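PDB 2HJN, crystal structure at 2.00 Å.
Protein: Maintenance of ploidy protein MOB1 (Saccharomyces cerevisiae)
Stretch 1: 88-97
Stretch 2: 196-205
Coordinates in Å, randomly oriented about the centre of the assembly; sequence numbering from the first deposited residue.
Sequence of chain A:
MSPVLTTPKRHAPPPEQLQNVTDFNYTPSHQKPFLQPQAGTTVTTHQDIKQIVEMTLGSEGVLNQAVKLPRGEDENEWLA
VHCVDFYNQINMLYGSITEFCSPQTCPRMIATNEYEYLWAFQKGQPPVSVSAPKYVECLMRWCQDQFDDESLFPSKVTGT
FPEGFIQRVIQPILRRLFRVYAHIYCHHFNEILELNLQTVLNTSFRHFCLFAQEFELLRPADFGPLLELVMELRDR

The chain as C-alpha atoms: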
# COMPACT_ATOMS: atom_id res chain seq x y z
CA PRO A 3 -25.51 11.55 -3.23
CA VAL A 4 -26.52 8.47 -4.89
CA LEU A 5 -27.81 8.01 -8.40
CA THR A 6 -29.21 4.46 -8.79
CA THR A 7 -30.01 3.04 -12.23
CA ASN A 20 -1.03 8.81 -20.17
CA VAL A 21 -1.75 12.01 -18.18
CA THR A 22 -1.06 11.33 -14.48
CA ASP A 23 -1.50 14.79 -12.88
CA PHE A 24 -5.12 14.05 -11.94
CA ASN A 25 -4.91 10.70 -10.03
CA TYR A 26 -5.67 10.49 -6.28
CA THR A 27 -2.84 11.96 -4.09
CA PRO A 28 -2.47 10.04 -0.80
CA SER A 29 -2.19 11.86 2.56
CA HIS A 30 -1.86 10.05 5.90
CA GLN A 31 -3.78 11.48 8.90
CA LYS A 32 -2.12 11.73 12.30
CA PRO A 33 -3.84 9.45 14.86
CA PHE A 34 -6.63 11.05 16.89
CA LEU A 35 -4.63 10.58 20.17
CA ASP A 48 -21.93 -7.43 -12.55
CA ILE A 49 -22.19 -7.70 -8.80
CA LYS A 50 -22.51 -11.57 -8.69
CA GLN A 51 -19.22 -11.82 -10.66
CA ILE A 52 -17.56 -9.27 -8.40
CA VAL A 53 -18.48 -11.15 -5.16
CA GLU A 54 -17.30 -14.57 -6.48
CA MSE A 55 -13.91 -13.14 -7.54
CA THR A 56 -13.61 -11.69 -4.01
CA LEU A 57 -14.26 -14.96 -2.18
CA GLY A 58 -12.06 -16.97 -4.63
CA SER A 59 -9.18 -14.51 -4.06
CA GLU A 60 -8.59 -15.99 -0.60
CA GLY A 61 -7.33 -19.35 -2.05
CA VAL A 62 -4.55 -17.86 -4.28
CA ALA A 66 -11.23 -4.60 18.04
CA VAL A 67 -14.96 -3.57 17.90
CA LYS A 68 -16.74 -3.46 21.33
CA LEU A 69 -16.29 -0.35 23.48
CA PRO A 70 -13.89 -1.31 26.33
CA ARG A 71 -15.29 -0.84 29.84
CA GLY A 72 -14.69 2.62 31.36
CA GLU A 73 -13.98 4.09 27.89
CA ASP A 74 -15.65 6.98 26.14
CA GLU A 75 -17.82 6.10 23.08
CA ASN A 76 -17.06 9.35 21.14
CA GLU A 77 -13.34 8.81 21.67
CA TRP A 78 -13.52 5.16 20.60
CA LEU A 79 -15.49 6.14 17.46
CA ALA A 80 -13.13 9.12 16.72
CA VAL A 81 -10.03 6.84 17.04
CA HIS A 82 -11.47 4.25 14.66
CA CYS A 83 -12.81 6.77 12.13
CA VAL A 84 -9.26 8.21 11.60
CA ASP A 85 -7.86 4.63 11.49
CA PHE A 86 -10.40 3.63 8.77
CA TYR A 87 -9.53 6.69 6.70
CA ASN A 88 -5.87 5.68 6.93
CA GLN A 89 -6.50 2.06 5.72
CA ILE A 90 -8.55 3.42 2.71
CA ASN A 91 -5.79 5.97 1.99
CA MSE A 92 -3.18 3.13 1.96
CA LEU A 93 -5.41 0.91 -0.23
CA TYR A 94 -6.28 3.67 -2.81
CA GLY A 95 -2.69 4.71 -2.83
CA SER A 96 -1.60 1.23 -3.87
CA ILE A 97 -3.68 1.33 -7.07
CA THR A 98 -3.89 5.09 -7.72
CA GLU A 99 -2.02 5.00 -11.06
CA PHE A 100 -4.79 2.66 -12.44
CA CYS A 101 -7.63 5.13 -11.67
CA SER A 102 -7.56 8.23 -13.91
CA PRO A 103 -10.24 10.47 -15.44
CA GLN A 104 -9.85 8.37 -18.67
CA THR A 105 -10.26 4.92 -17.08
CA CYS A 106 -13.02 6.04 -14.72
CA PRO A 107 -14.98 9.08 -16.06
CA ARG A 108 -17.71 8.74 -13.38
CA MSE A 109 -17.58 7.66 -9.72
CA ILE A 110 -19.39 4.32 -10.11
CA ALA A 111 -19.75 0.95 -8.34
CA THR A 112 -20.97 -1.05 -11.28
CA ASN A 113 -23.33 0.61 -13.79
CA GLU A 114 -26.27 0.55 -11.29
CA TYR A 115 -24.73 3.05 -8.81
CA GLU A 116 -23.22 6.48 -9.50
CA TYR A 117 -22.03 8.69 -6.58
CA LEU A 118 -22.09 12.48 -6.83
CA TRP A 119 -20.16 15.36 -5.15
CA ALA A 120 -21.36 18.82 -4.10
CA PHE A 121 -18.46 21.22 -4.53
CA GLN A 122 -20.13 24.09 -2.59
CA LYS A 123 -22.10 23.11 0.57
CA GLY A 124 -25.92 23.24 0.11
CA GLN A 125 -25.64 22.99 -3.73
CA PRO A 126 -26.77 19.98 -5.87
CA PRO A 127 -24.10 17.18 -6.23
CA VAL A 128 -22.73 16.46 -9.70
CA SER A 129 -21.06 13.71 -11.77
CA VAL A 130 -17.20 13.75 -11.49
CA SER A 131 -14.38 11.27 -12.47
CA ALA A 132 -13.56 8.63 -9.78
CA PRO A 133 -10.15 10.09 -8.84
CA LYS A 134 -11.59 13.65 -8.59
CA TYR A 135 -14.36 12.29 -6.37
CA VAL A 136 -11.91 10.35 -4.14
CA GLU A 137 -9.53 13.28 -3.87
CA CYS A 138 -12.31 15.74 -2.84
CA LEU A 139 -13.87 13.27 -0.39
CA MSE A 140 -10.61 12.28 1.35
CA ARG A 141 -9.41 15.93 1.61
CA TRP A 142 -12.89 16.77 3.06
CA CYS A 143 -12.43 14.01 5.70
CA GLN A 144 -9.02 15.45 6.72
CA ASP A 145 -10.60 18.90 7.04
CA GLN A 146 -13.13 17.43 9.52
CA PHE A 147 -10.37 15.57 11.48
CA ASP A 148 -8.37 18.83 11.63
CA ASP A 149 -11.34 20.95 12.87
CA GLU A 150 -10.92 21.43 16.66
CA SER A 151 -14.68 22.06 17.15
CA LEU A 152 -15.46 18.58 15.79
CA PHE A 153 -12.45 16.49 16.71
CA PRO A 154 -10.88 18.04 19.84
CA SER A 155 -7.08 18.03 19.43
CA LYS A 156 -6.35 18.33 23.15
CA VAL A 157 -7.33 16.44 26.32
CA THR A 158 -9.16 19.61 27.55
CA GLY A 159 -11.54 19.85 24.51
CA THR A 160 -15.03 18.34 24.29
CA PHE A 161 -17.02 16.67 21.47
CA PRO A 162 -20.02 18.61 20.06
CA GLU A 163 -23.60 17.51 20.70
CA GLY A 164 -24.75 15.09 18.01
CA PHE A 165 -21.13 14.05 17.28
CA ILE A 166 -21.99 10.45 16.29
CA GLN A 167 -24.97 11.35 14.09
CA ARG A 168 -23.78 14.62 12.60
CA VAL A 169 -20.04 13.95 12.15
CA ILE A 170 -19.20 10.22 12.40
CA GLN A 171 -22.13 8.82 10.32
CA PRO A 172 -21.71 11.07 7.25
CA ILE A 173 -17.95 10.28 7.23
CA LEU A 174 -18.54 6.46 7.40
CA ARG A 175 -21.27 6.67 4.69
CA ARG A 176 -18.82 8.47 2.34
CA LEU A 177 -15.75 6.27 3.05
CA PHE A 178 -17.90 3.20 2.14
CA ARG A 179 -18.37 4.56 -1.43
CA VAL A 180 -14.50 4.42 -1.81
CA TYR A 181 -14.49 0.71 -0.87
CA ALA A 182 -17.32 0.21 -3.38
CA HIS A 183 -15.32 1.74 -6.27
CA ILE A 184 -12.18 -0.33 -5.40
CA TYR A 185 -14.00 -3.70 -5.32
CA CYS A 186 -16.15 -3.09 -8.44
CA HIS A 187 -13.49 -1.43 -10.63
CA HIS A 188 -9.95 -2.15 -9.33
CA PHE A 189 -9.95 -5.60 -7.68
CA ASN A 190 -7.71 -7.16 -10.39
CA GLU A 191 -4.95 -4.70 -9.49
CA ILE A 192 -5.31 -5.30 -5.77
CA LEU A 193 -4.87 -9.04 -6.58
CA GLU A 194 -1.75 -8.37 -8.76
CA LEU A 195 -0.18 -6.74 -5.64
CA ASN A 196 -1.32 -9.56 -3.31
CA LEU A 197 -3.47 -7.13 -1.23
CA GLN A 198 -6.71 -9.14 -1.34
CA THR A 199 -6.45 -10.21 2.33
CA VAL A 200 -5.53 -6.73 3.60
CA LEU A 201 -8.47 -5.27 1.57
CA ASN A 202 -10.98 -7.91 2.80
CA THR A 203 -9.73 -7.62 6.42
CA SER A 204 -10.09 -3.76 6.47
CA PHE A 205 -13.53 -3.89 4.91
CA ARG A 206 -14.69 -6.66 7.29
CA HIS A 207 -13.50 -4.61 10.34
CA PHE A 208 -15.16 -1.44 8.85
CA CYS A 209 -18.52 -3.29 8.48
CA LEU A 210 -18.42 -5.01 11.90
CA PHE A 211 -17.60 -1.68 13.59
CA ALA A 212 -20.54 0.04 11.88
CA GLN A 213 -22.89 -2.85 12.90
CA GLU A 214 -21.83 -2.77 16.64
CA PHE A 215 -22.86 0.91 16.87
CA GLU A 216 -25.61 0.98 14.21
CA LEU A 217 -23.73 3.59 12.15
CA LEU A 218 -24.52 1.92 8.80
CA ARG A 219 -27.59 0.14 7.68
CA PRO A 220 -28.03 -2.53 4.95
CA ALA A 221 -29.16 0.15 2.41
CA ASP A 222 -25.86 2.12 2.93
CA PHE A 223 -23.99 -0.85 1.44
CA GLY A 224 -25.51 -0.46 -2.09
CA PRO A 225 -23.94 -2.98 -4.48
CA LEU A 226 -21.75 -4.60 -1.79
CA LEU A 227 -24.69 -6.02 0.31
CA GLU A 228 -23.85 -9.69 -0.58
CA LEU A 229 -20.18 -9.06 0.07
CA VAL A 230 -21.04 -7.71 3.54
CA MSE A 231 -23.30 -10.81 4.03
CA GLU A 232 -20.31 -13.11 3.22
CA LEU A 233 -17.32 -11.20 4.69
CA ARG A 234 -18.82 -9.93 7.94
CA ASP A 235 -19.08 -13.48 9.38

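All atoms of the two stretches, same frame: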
# COMPACT_ATOMS: atom_id res chain seq x y z
N ASN A 88 -7.26 5.99 7.25
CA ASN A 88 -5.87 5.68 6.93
C ASN A 88 -5.70 4.34 6.17
O ASN A 88 -4.85 4.24 5.27
CB ASN A 88 -4.96 5.74 8.22
CG ASN A 88 -4.48 7.15 8.60
OD1 ASN A 88 -4.39 8.05 7.78
ND2 ASN A 88 -4.10 7.32 9.88
N GLN A 89 -6.49 3.32 6.50
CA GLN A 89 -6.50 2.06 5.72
C GLN A 89 -6.97 2.30 4.27
O GLN A 89 -6.41 1.72 3.30
CB GLN A 89 -7.38 0.99 6.45
CG GLN A 89 -6.79 0.60 7.85
CD GLN A 89 -7.67 -0.31 8.65
OE1 GLN A 89 -8.46 -1.07 8.09
NE2 GLN A 89 -7.55 -0.25 10.01
N ILE A 90 -7.97 3.17 4.09
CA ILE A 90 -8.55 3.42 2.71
C ILE A 90 -7.55 4.26 1.89
O ILE A 90 -7.29 3.98 0.73
CB ILE A 90 -9.92 4.12 2.81
CG1 ILE A 90 -10.99 3.17 3.31
CG2 ILE A 90 -10.35 4.67 1.45
CD1 ILE A 90 -12.28 3.94 3.89
N ASN A 91 -6.93 5.23 2.55
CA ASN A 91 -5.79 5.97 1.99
C ASN A 91 -4.65 5.05 1.51
O ASN A 91 -4.15 5.22 0.37
CB ASN A 91 -5.23 7.00 3.02
CG ASN A 91 -4.18 7.88 2.40
OD1 ASN A 91 -4.47 8.66 1.46
ND2 ASN A 91 -2.94 7.78 2.90
N MSE A 92 -4.25 4.08 2.34
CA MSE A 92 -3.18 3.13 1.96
C MSE A 92 -3.63 2.23 0.80
O MSE A 92 -2.87 2.02 -0.17
CB MSE A 92 -2.71 2.30 3.18
CG MSE A 92 -1.67 1.16 2.82
SE MSE A 92 -2.56 -0.46 2.15
CE MSE A 92 -3.38 -0.89 3.86
N LEU A 93 -4.87 1.77 0.84
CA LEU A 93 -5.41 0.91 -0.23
C LEU A 93 -5.63 1.66 -1.57
O LEU A 93 -5.25 1.16 -2.62
CB LEU A 93 -6.68 0.21 0.25
CG LEU A 93 -6.49 -0.90 1.32
CD1 LEU A 93 -7.83 -1.14 2.00
CD2 LEU A 93 -5.94 -2.24 0.76
N TYR A 94 -6.17 2.88 -1.54
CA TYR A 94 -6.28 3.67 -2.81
C TYR A 94 -4.94 4.05 -3.35
O TYR A 94 -4.69 4.01 -4.57
CB TYR A 94 -7.21 4.90 -2.66
CG TYR A 94 -8.13 5.07 -3.84
CD1 TYR A 94 -9.44 4.60 -3.80
CD2 TYR A 94 -7.70 5.68 -5.01
CE1 TYR A 94 -10.28 4.73 -4.90
CE2 TYR A 94 -8.56 5.84 -6.14
CZ TYR A 94 -9.84 5.35 -6.06
OH TYR A 94 -10.70 5.49 -7.12
N GLY A 95 -4.05 4.36 -2.46
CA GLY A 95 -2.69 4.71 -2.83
C GLY A 95 -1.98 3.61 -3.55
O GLY A 95 -1.14 3.87 -4.38
N SER A 96 -2.26 2.35 -3.21
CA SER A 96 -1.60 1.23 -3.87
C SER A 96 -1.98 1.08 -5.36
O SER A 96 -1.18 0.61 -6.19
CB SER A 96 -1.86 -0.09 -3.10
OG SER A 96 -3.15 -0.60 -3.38
N ILE A 97 -3.19 1.51 -5.70
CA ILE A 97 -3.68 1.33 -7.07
C ILE A 97 -3.92 2.65 -7.83
O ILE A 97 -4.49 2.63 -8.93
CB ILE A 97 -4.91 0.37 -7.14
CG1 ILE A 97 -6.01 0.76 -6.14
CG2 ILE A 97 -4.45 -1.04 -6.86
CD1 ILE A 97 -7.00 1.78 -6.64
N ASN A 196 -1.14 -8.62 -4.42
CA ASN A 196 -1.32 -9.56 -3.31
C ASN A 196 -1.94 -8.85 -2.09
O ASN A 196 -1.62 -9.15 -0.97
CB ASN A 196 -0.01 -10.33 -2.95
CG ASN A 196 0.67 -10.94 -4.18
OD1 ASN A 196 0.04 -11.65 -4.98
ND2 ASN A 196 1.97 -10.62 -4.36
N LEU A 197 -2.87 -7.91 -2.32
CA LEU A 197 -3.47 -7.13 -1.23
C LEU A 197 -4.90 -7.53 -0.95
O LEU A 197 -5.60 -6.83 -0.23
CB LEU A 197 -3.44 -5.64 -1.57
CG LEU A 197 -2.07 -5.00 -1.46
CD1 LEU A 197 -2.04 -3.59 -2.16
CD2 LEU A 197 -1.78 -4.87 0.02
N GLN A 198 -5.33 -8.67 -1.52
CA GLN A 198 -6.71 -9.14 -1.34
C GLN A 198 -7.09 -9.35 0.11
O GLN A 198 -8.21 -8.97 0.51
CB GLN A 198 -7.05 -10.41 -2.18
CG GLN A 198 -6.15 -11.60 -1.87
CD GLN A 198 -5.04 -11.82 -2.85
OE1 GLN A 198 -4.80 -12.97 -3.33
NE2 GLN A 198 -4.34 -10.77 -3.17
N THR A 199 -6.17 -9.88 0.91
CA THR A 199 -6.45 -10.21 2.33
C THR A 199 -6.46 -8.94 3.20
O THR A 199 -7.35 -8.78 4.03
CB THR A 199 -5.50 -11.34 2.90
OG1 THR A 199 -5.57 -12.52 2.07
CG2 THR A 199 -5.92 -11.76 4.31
N VAL A 200 -5.53 -8.02 2.94
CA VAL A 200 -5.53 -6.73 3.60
C VAL A 200 -6.82 -5.95 3.25
O VAL A 200 -7.42 -5.31 4.13
CB VAL A 200 -4.26 -5.90 3.25
CG1 VAL A 200 -4.36 -4.49 3.84
CG2 VAL A 200 -3.04 -6.55 3.79
N LEU A 201 -7.25 -6.00 1.98
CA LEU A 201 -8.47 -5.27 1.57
C LEU A 201 -9.69 -5.87 2.29
O LEU A 201 -10.48 -5.14 2.88
CB LEU A 201 -8.69 -5.35 0.03
CG LEU A 201 -9.99 -4.76 -0.54
CD1 LEU A 201 -10.27 -3.32 -0.08
CD2 LEU A 201 -9.98 -4.86 -2.12
N ASN A 202 -9.82 -7.19 2.22
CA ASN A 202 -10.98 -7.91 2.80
C ASN A 202 -11.01 -7.79 4.32
O ASN A 202 -12.10 -7.69 4.90
CB ASN A 202 -11.03 -9.39 2.37
CG ASN A 202 -11.31 -9.60 0.88
OD1 ASN A 202 -11.75 -8.70 0.16
ND2 ASN A 202 -11.01 -10.82 0.40
N THR A 203 -9.84 -7.79 4.95
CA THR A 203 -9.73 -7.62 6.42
C THR A 203 -10.15 -6.24 6.88
O THR A 203 -10.92 -6.14 7.83
CB THR A 203 -8.32 -8.01 6.99
OG1 THR A 203 -8.00 -9.38 6.63
CG2 THR A 203 -8.29 -7.87 8.51
N SER A 204 -9.65 -5.19 6.22
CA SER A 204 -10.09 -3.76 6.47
C SER A 204 -11.58 -3.57 6.33
O SER A 204 -12.26 -3.00 7.18
CB SER A 204 -9.35 -2.84 5.48
OG SER A 204 -9.69 -1.43 5.58
N PHE A 205 -12.11 -4.03 5.19
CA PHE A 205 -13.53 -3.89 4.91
C PHE A 205 -14.42 -4.65 5.93
O PHE A 205 -15.48 -4.12 6.34
CB PHE A 205 -13.78 -4.39 3.48
CG PHE A 205 -15.22 -4.29 3.02
CD1 PHE A 205 -15.76 -3.06 2.69
CD2 PHE A 205 -16.01 -5.44 2.89
CE1 PHE A 205 -17.09 -2.95 2.26
CE2 PHE A 205 -17.36 -5.37 2.45
CZ PHE A 205 -17.90 -4.13 2.14

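How are the two backbones arranged where they meet? Stretch 1 belongs to a helix that begins earlier in the chain, and stretch 2 becomes helical from Gln198 onward; the two helices run nearly antiparallel, with 152° between their N-to-C directions and axes that approach to 10.7 Å. Stretch 2 therefore climbs while stretch 1 descends: its early residues lie beside Ser96 and its later ones beside Gln89. Two pairings set the register, with Leu93 CA 7.1 Å from Leu201 CA and Gln89 CA 6.9 Å from Ser204 CA. The buried surface is modest, 333 Å² summed over both sides.

What happens where stretch 2 enters its helix? Asn196 leaves the preceding helix with a positive phi, in a Schellman motif, and stays exposed and clear of stretch 1. Leu197, at the N-cap position, turns its CA-to-CB bond toward stretch 1, and its CD1 lies 3.4 Å from Ser96 OG. This is a contact between a methyl and a hydroxyl rather than a polar bond. The hydroxyl is instead engaged within its own stretch, where Ser96 OG donates to Leu93 O at 2.8 Å, so the leucine meets a serine whose hydrogen is already directed to its own backbone.

Which residues make the apolar middle of the contact? One helical turn after Leu197 come Val200 and Leu201, while Gln198 points away and Thr199 is out of reach. Val200 CG1 touches Met92 CE at 3.7 Å and Leu93 CD2 at 4.1 Å. Met92, a selenomethionine, leaves its backbone sideways, but its flexible chain brings the end nearer to stretch 2. The CA-to-CB bond of Leu93 points toward stretch 2, and Leu93 has the largest area covered by the opposite stretch, 79 Å². Leu93 CD2 also lies 4.2 Å from Leu201 CB, while Leu93 CD1 packs against Leu201 CD1 at 3.9 Å. These contacts rest on close packing and the exclusion of water from hydrocarbon surfaces.

How does the contact change at Ser204? One turn beyond Val200, the CA-to-CB bonds of Ser204 and Gln89 each point toward the other stretch; Gln89 has an extended chi2 of 174°, and its OE1 comes within 2.8 Å of Ser204 OG. That distance suits a hydrogen bond with the serine hydroxyl as donor, although the proton has another acceptor within reach and the geometry does not settle its choice. Leu93 CD1 lies 4.0 Å from Ser204 OG, placing the polar pair right beside the apolar cluster.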